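Local coordinates for protein transcriptional regulator (Rhodococcus sp., PDB 2O0Y) that probably binds DNA and regulates transcription as a member of the IclR family of bacterial regulators, at residues Arg39-Leu44 and Leu50-Val55. Numbering follows the deposited sequence.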
# COMPACT_ATOMS: atom_id res chain seq x y z
N ARG B 39 14.15 8.98 -10.15
CA ARG B 39 14.96 10.12 -10.63
C ARG B 39 16.40 9.75 -10.45
O ARG B 39 16.74 9.14 -9.42
CB ARG B 39 14.70 11.33 -9.72
CG ARG B 39 13.27 11.90 -9.85
CD ARG B 39 13.04 12.50 -11.25
NE ARG B 39 11.85 13.35 -11.26
CZ ARG B 39 11.52 14.21 -12.19
NH1 ARG B 39 12.24 14.32 -13.31
NH2 ARG B 39 10.40 14.93 -12.01
N SER B 40 17.25 10.14 -11.41
CA SER B 40 18.69 9.97 -11.31
C SER B 40 19.23 11.13 -10.52
O SER B 40 18.58 12.17 -10.35
CB SER B 40 19.30 10.04 -12.69
OG SER B 40 19.08 11.35 -13.20
N LEU B 41 20.47 11.02 -10.10
CA LEU B 41 21.08 12.11 -9.36
C LEU B 41 21.07 13.42 -10.21
O LEU B 41 20.79 14.51 -9.70
CB LEU B 41 22.54 11.70 -8.97
CG LEU B 41 23.46 12.77 -8.36
CD1 LEU B 41 22.88 13.22 -7.00
CD2 LEU B 41 24.88 12.20 -8.23
N LYS B 42 21.36 13.31 -11.50
CA LYS B 42 21.35 14.48 -12.41
C LYS B 42 20.00 15.14 -12.43
O LYS B 42 19.90 16.38 -12.44
CB LYS B 42 21.77 14.06 -13.83
CG LYS B 42 22.11 15.25 -14.81
CD LYS B 42 22.77 14.70 -16.06
CE LYS B 42 23.17 15.78 -17.03
NZ LYS B 42 21.95 16.47 -17.51
N GLU B 43 18.93 14.34 -12.46
CA GLU B 43 17.61 14.93 -12.38
C GLU B 43 17.38 15.68 -11.04
O GLU B 43 16.72 16.72 -11.02
CB GLU B 43 16.53 13.85 -12.55
CG GLU B 43 16.42 13.33 -13.98
CD GLU B 43 15.32 12.31 -14.12
OE1 GLU B 43 15.52 11.20 -13.63
OE2 GLU B 43 14.25 12.62 -14.72
N LEU B 44 17.85 15.11 -9.93
CA LEU B 44 17.64 15.76 -8.61
C LEU B 44 18.40 17.06 -8.52
O LEU B 44 17.87 18.08 -8.02
CB LEU B 44 18.02 14.83 -7.47
CG LEU B 44 17.14 13.54 -7.48
CD1 LEU B 44 17.70 12.60 -6.41
CD2 LEU B 44 15.62 13.81 -7.23
N LEU B 50 20.29 22.74 -6.75
CA LEU B 50 21.24 22.65 -5.64
C LEU B 50 22.59 22.15 -6.13
O LEU B 50 22.64 21.39 -7.11
CB LEU B 50 20.69 21.67 -4.57
CG LEU B 50 19.51 22.15 -3.72
CD1 LEU B 50 18.98 21.05 -2.80
CD2 LEU B 50 19.88 23.39 -2.91
N PRO B 51 23.68 22.52 -5.44
CA PRO B 51 24.95 21.99 -5.85
C PRO B 51 24.99 20.48 -5.72
O PRO B 51 24.47 19.93 -4.76
CB PRO B 51 25.91 22.58 -4.82
CG PRO B 51 25.23 23.79 -4.30
CD PRO B 51 23.80 23.42 -4.28
N LYS B 52 25.63 19.84 -6.68
CA LYS B 52 25.70 18.39 -6.72
C LYS B 52 26.19 17.79 -5.39
O LYS B 52 25.63 16.81 -4.94
CB LYS B 52 26.58 17.95 -7.89
CG LYS B 52 26.52 16.44 -8.13
CD LYS B 52 27.65 16.02 -8.96
CE LYS B 52 27.45 14.62 -9.44
NZ LYS B 52 28.08 14.50 -10.75
N THR B 53 27.24 18.36 -4.79
CA THR B 53 27.75 17.84 -3.48
C THR B 53 26.69 17.91 -2.36
O THR B 53 26.61 17.03 -1.51
CB THR B 53 29.05 18.56 -3.02
OG1 THR B 53 28.78 19.97 -2.88
CG2 THR B 53 30.17 18.36 -4.02
N THR B 54 25.86 18.96 -2.38
CA THR B 54 24.74 19.10 -1.45
C THR B 54 23.71 18.03 -1.71
O THR B 54 23.30 17.36 -0.77
CB THR B 54 24.09 20.48 -1.60
OG1 THR B 54 25.09 21.44 -1.33
CG2 THR B 54 22.88 20.67 -0.67
N VAL B 55 23.31 17.84 -2.97
CA VAL B 55 22.37 16.74 -3.28
C VAL B 55 22.91 15.37 -2.92
O VAL B 55 22.18 14.53 -2.36
CB VAL B 55 21.92 16.72 -4.76
CG1 VAL B 55 20.89 15.57 -4.97
CG2 VAL B 55 21.22 18.07 -5.14
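Leu41 and Val55 meet in an apolar helix-to-helix contact inside the IclR helix-turn-helix domain, which probably binds DNA, where the start of helix 41-48 packs against the first turn of helix 52-64. The two side chains run antiparallel as they pass, with Leu41 CD1 lying 3.7 Å from Val55 CG1. Leu44, nearly one turn further along helix 41-48, shares the same valine methyl: its CB comes within 3.9 Å of Val55 CG1. Val55 holds this branch anti to its backbone nitrogen (chi1 -178°), which puts one methyl against both leucines. The exposed Lys52 uses the other branch of Leu41: its CE lies 3.7 Å from Leu41 CD2, the lysine chain running roughly perpendicular to the leucine and contributing methylene rather than charge.

Two helices joined by a short turn, both within the IclR helix-turn-helix region, make this the helix-turn-helix unit itself; by analogy with relatives, helix 52-64 would be the recognition helix. Leu28 of helix 18-29 touches both Leu44 and Val55, bringing a third helix onto the same core.

The start of helix 41-48 is fixed by a capping box. Glu43 N donates to Ser40 OG at 3.1 Å, and Ser40 N returns a bond to Glu43 OE1 at 3.0 Å, arriving on the anti side of the carboxylate. The second oxygen, Glu43 OE2, takes a salt bridge from Arg39 NH1 at 3.0 Å, approached from above the carboxylate plane, while Arg39 NE reaches the carbonyl oxygen of Leu31.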